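Local structure of phosphoserine phosphatase (Thermococcus onnurineus, 4AP9) at residues V13-G18 against R139-F144; S104-L109 against R135-D140. The protein probably hydrolyses L-phosphoserine to L-serine and phosphate, the last step of serine biosynthesis, as a magnesium-dependent phosphatase of the haloacid dehalogenase superfamily. All blocks are in the same frame, centred on the assembly; numbering follows the deposited sequence.

Contact 1 (V13-G18 against R139-F144); sequences VIDIEG and RDKGEF. With 1PS (3-pyridinium-1-ylpropane-1-sulfonate), chain F.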
# COMPACT_ATOMS: atom_id res chain seq x y z
N VAL A 13 17.63 -10.84 -14.58
CA VAL A 13 17.60 -9.76 -15.57
C VAL A 13 19.03 -9.44 -15.97
O VAL A 13 19.88 -9.20 -15.11
CB VAL A 13 16.95 -8.48 -15.00
CG1 VAL A 13 16.93 -7.35 -16.04
CG2 VAL A 13 15.52 -8.76 -14.53
N ILE A 14 19.29 -9.47 -17.28
CA ILE A 14 20.58 -9.06 -17.80
C ILE A 14 20.47 -7.82 -18.67
O ILE A 14 19.77 -7.82 -19.68
CB ILE A 14 21.24 -10.19 -18.65
CG1 ILE A 14 21.35 -11.49 -17.84
CG2 ILE A 14 22.61 -9.74 -19.15
CD1 ILE A 14 21.67 -12.68 -18.68
N ASP A 15 21.16 -6.75 -18.26
CA ASP A 15 21.32 -5.57 -19.11
C ASP A 15 22.39 -5.93 -20.13
O ASP A 15 23.55 -6.14 -19.77
CB ASP A 15 21.73 -4.36 -18.27
CG ASP A 15 21.68 -3.06 -19.04
OD1 ASP A 15 20.92 -2.98 -20.03
OD2 ASP A 15 22.41 -2.11 -18.67
N ILE A 16 22.00 -6.02 -21.41
CA ILE A 16 22.82 -6.60 -22.47
C ILE A 16 24.17 -5.91 -22.66
O ILE A 16 25.21 -6.57 -22.71
CB ILE A 16 22.04 -6.59 -23.81
CG1 ILE A 16 20.84 -7.51 -23.70
CG2 ILE A 16 22.94 -7.05 -24.96
CD1 ILE A 16 19.88 -7.41 -24.87
N GLU A 17 24.17 -4.60 -22.75
CA GLU A 17 25.41 -3.89 -23.08
C GLU A 17 26.43 -3.96 -21.95
O GLU A 17 26.14 -3.60 -20.82
CB GLU A 17 25.12 -2.44 -23.43
CG GLU A 17 24.18 -2.29 -24.62
CD GLU A 17 23.55 -0.90 -24.67
OE1 GLU A 17 22.85 -0.52 -23.71
OE2 GLU A 17 23.76 -0.20 -25.68
N GLY A 18 27.63 -4.41 -22.28
CA GLY A 18 28.69 -4.48 -21.28
C GLY A 18 28.63 -5.75 -20.45
O GLY A 18 29.46 -5.96 -19.57
N ARG A 139 10.39 3.70 -18.99
CA ARG A 139 10.90 4.98 -18.51
C ARG A 139 12.40 4.90 -18.29
O ARG A 139 13.16 5.76 -18.73
CB ARG A 139 10.23 5.35 -17.19
CG ARG A 139 10.64 6.71 -16.62
CD ARG A 139 9.98 6.89 -15.26
NE ARG A 139 10.17 8.23 -14.72
CZ ARG A 139 10.46 8.48 -13.45
NH1 ARG A 139 10.62 7.48 -12.59
NH2 ARG A 139 10.62 9.74 -13.05
N ASP A 140 12.80 3.84 -17.59
CA ASP A 140 14.21 3.52 -17.32
C ASP A 140 14.25 2.07 -16.82
O ASP A 140 13.20 1.46 -16.60
CB ASP A 140 14.82 4.47 -16.27
CG ASP A 140 14.04 4.48 -14.95
OD1 ASP A 140 13.99 3.44 -14.26
OD2 ASP A 140 13.52 5.55 -14.57
N LYS A 141 15.44 1.52 -16.65
CA LYS A 141 15.55 0.09 -16.32
C LYS A 141 14.99 -0.28 -14.96
O LYS A 141 14.43 -1.36 -14.79
CB LYS A 141 16.99 -0.40 -16.49
CG LYS A 141 17.42 -0.41 -17.95
CD LYS A 141 18.94 -0.36 -18.11
CE LYS A 141 19.31 -0.23 -19.59
NZ LYS A 141 20.79 -0.10 -19.81
N GLY A 142 15.13 0.61 -13.98
CA GLY A 142 14.49 0.38 -12.70
C GLY A 142 12.98 0.30 -12.83
O GLY A 142 12.34 -0.59 -12.24
N GLU A 143 12.40 1.23 -13.59
CA GLU A 143 10.95 1.23 -13.76
C GLU A 143 10.52 -0.06 -14.43
O GLU A 143 9.50 -0.66 -14.06
CB GLU A 143 10.47 2.42 -14.59
CG GLU A 143 10.40 3.72 -13.84
CD GLU A 143 9.59 3.61 -12.56
OE1 GLU A 143 8.37 3.35 -12.64
OE2 GLU A 143 10.18 3.79 -11.49
N PHE A 144 11.30 -0.49 -15.41
CA PHE A 144 10.96 -1.72 -16.12
C PHE A 144 10.91 -2.93 -15.18
O PHE A 144 10.05 -3.79 -15.33
CB PHE A 144 11.95 -2.01 -17.26
CG PHE A 144 11.66 -3.30 -17.97
CD1 PHE A 144 10.55 -3.41 -18.78
CD2 PHE A 144 12.49 -4.39 -17.80
CE1 PHE A 144 10.27 -4.61 -19.42
CE2 PHE A 144 12.21 -5.59 -18.45
CZ PHE A 144 11.10 -5.69 -19.26
N1 1PS F . 21.94 5.79 -16.79
C1 1PS F . 22.08 7.04 -16.33
C2 1PS F . 23.34 7.54 -16.01
C3 1PS F . 23.00 4.99 -16.95
C4 1PS F . 24.29 5.42 -16.63
C5 1PS F . 24.47 6.72 -16.16
C6 1PS F . 20.62 5.34 -17.15
C7 1PS F . 20.63 3.88 -17.47
C8 1PS F . 19.90 3.59 -18.75
S1 1PS F . 18.16 3.55 -18.43
O1 1PS F . 17.52 2.68 -19.43
O2 1PS F . 17.59 4.88 -18.59
O3 1PS F . 17.98 3.14 -17.06
O HOH W 1 21.01 0.69 -22.43

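Contact 2 (S104-L109 against R135-D140); sequences SFEEVL and RLRFRD. With 1PS (3-pyridinium-1-ylpropane-1-sulfonate), chain F.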
# COMPACT_ATOMS: atom_id res chain seq x y z
N SER A 104 19.00 0.35 -25.70
CA SER A 104 19.28 0.49 -27.12
C SER A 104 18.17 -0.18 -27.93
O SER A 104 17.18 -0.67 -27.36
CB SER A 104 20.57 -0.24 -27.52
OG SER A 104 21.00 0.16 -28.83
N PHE A 105 18.37 -0.21 -29.25
CA PHE A 105 17.34 -0.65 -30.19
C PHE A 105 17.17 -2.15 -30.40
O PHE A 105 18.14 -2.86 -30.65
CB PHE A 105 17.63 0.05 -31.53
CG PHE A 105 17.62 1.55 -31.44
CD1 PHE A 105 16.43 2.25 -31.48
CD2 PHE A 105 18.80 2.28 -31.32
CE1 PHE A 105 16.41 3.62 -31.40
CE2 PHE A 105 18.78 3.65 -31.24
CZ PHE A 105 17.59 4.33 -31.27
N GLU A 106 15.93 -2.64 -30.30
CA GLU A 106 15.65 -4.05 -30.54
C GLU A 106 16.11 -4.48 -31.92
O GLU A 106 16.49 -5.64 -32.12
CB GLU A 106 14.15 -4.33 -30.41
CG GLU A 106 13.67 -4.38 -28.96
CD GLU A 106 12.32 -5.06 -28.80
OE1 GLU A 106 11.72 -5.44 -29.83
OE2 GLU A 106 11.87 -5.22 -27.63
N GLU A 107 16.06 -3.56 -32.88
CA GLU A 107 16.35 -3.85 -34.27
C GLU A 107 17.83 -4.20 -34.43
O GLU A 107 18.20 -5.10 -35.20
CB GLU A 107 15.95 -2.66 -35.16
CG GLU A 107 14.42 -2.32 -35.14
CD GLU A 107 14.01 -1.31 -34.05
OE1 GLU A 107 14.78 -1.09 -33.09
OE2 GLU A 107 12.92 -0.71 -34.18
N VAL A 108 18.66 -3.51 -33.67
CA VAL A 108 20.10 -3.77 -33.66
C VAL A 108 20.48 -4.97 -32.77
O VAL A 108 21.42 -5.71 -33.07
CB VAL A 108 20.84 -2.51 -33.22
CG1 VAL A 108 22.31 -2.80 -33.01
CG2 VAL A 108 20.67 -1.43 -34.26
N LEU A 109 19.74 -5.16 -31.69
CA LEU A 109 20.05 -6.24 -30.74
C LEU A 109 19.28 -7.51 -31.08
O LEU A 109 19.17 -8.43 -30.27
CB LEU A 109 19.77 -5.79 -29.31
CG LEU A 109 20.71 -4.70 -28.79
CD1 LEU A 109 20.31 -4.25 -27.39
CD2 LEU A 109 22.17 -5.17 -28.81
N ARG A 135 11.27 5.13 -30.11
CA ARG A 135 10.11 4.76 -29.32
C ARG A 135 10.64 4.35 -27.96
O ARG A 135 11.31 3.32 -27.86
CB ARG A 135 9.38 3.55 -29.94
CG ARG A 135 8.88 3.73 -31.36
CD ARG A 135 7.84 2.64 -31.70
NE ARG A 135 7.83 2.32 -33.13
CZ ARG A 135 7.17 3.03 -34.05
NH1 ARG A 135 6.48 4.11 -33.67
NH2 ARG A 135 7.21 2.69 -35.33
N LEU A 136 10.34 5.14 -26.93
CA LEU A 136 10.77 4.83 -25.57
C LEU A 136 9.75 3.90 -24.95
O LEU A 136 8.61 4.29 -24.71
CB LEU A 136 10.88 6.11 -24.72
CG LEU A 136 11.92 7.16 -25.11
CD1 LEU A 136 11.87 8.33 -24.12
CD2 LEU A 136 13.32 6.57 -25.14
N ARG A 137 10.16 2.66 -24.70
CA ARG A 137 9.18 1.63 -24.36
C ARG A 137 9.13 1.33 -22.86
O ARG A 137 8.29 0.56 -22.40
CB ARG A 137 9.48 0.39 -25.18
CG ARG A 137 9.47 0.71 -26.68
CD ARG A 137 9.60 -0.53 -27.55
NE ARG A 137 8.47 -1.43 -27.35
CZ ARG A 137 8.61 -2.72 -27.06
NH1 ARG A 137 9.81 -3.25 -26.93
NH2 ARG A 137 7.54 -3.49 -26.89
N PHE A 138 10.03 1.97 -22.13
CA PHE A 138 10.03 1.95 -20.67
C PHE A 138 10.73 3.23 -20.18
O PHE A 138 11.55 3.80 -20.91
CB PHE A 138 10.69 0.68 -20.12
CG PHE A 138 12.08 0.44 -20.63
CD1 PHE A 138 12.28 -0.23 -21.82
CD2 PHE A 138 13.18 0.89 -19.92
CE1 PHE A 138 13.56 -0.45 -22.30
CE2 PHE A 138 14.47 0.67 -20.39
CZ PHE A 138 14.66 0.01 -21.57
N ARG A 139 10.39 3.70 -18.99
CA ARG A 139 10.90 4.98 -18.51
C ARG A 139 12.40 4.90 -18.29
O ARG A 139 13.16 5.76 -18.73
CB ARG A 139 10.23 5.35 -17.19
CG ARG A 139 10.64 6.71 -16.62
CD ARG A 139 9.98 6.89 -15.26
NE ARG A 139 10.17 8.23 -14.72
CZ ARG A 139 10.46 8.48 -13.45
NH1 ARG A 139 10.62 7.48 -12.59
NH2 ARG A 139 10.62 9.74 -13.05
N ASP A 140 12.80 3.84 -17.59
CA ASP A 140 14.21 3.52 -17.32
C ASP A 140 14.25 2.07 -16.82
O ASP A 140 13.20 1.46 -16.60
CB ASP A 140 14.82 4.47 -16.27
CG ASP A 140 14.04 4.48 -14.95
OD1 ASP A 140 13.99 3.44 -14.26
OD2 ASP A 140 13.52 5.55 -14.57
N1 1PS F . 21.94 5.79 -16.79
C1 1PS F . 22.08 7.04 -16.33
C2 1PS F . 23.34 7.54 -16.01
C3 1PS F . 23.00 4.99 -16.95
C4 1PS F . 24.29 5.42 -16.63
C5 1PS F . 24.47 6.72 -16.16
C6 1PS F . 20.62 5.34 -17.15
C7 1PS F . 20.63 3.88 -17.47
C8 1PS F . 19.90 3.59 -18.75
S1 1PS F . 18.16 3.55 -18.43
O1 1PS F . 17.52 2.68 -19.43
O2 1PS F . 17.59 4.88 -18.59
O3 1PS F . 17.98 3.14 -17.06

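Contact 1 (V13-G18 against R139-F144)
D15 and K141 meet in what is probably the active-site cleft of the haloacid dehalogenase fold. D15 ends strand 11-15 and opens DIEGT, which resembles the DxDGT-type first motif of the superfamily with E17 in place of the second aspartate; K141 starts helix 141-145, probably as the lysine of the third motif. Their side chains cross at about a right angle. The chi1 of -170° at D15, which sets CG anti to the backbone N, puts the carboxylate at the tip of the extended lysine chain. K141 NZ lies close to both carboxylate oxygens, 2.8 Å from D15 OD2 and 2.9 Å from D15 OD1, two weak hydrogen bonds in one salt bridge. The ammonium also meets the carbonyl O of Y160 and a water that accepts from K141 NZ at 2.7 Å and donates to E17 OE1. D140 caps the helix: E143 N bonds to D140 OD1 at 2.8 Å, coming from above the carboxylate plane, while D140 OD2 pairs with K164. The sulfonate of the bound 3-pyridinium-1-ylpropane-1-sulfonate accepts an almost straight bond (176°) from K141 N at O3, 3.0 Å away, and K141 CG lies 3.4 Å from its O1.

Contact 2 (S104-L109 against R135-D140)
The segment 135-140, which meets E106 through R137, begins with R135 at the end of strand 130-135, one of the two outermost strands of the sheet within the chain; R135 pairs in a parallel ladder with a strand of a neighbouring subunit and forms a salt bridge with D4 of that same subunit. After L136, which packs on L53 and L56 of helix 52-62, comes R137, the residue that carries the contact. Its chain bends at chi3 (62°), and the guanidinium presents NH1 to E106 OE2 in a salt bridge of 2.9 Å. The carboxylate oxygen sits at the guanidinium edge, near its plane, yet the two flat groups stand 82° apart, so one oxygen does the touching and E106 OE1 is 4.1 Å from R137 NH1. In the Rossmann-like core of the haloacid dehalogenase fold, E106 belongs to the loop that leaves strand 97-102, where L109 N bonds back to F105 O at 3.0 Å. Strand 118-127 ties the pair together: A121 O accepts from R137 NH1, A121 N donates to E106 OE2, and R123 NE bridges to E106 OE1. Replacing E106 by an alanine removes the carboxylate that R137 and R123 share, and is likely to leave both guanidinium groups without this partner and A121 N without this acceptor. F138 follows, its CG in the crowded position between backbone N and carbonyl carbon (chi1 54°), bringing CE2 to 3.8 Å from sulfonate O1 of the ligand; that oxygen lies at the ring edge, near its plane. Two residues on, D140 CB packs 3.5 Å from sulfonate O3.

How the contacts relate
Contacts 1 and 2, their centres about 10 Å apart, share R139 and D140 and so end on the same stretch of chain. In contact 2 the stretch meets the loop after strand 97-102 through R137; in contact 1, four residues on, it meets strand 11-15 through K141. Both contacts touch the bound sulfonate, contact 1 with the start of helix 141-145 and contact 2 with the F138 ring, consistent with a site suited to an anionic group. Direct packing joins them as well: E17 OE2 lies 3.7 Å from S104 CB, I16 CD1 lies 4.1 Å from L109 CD1, and F144 CB of contact 1 lies 4.1 Å from F138 CB of contact 2.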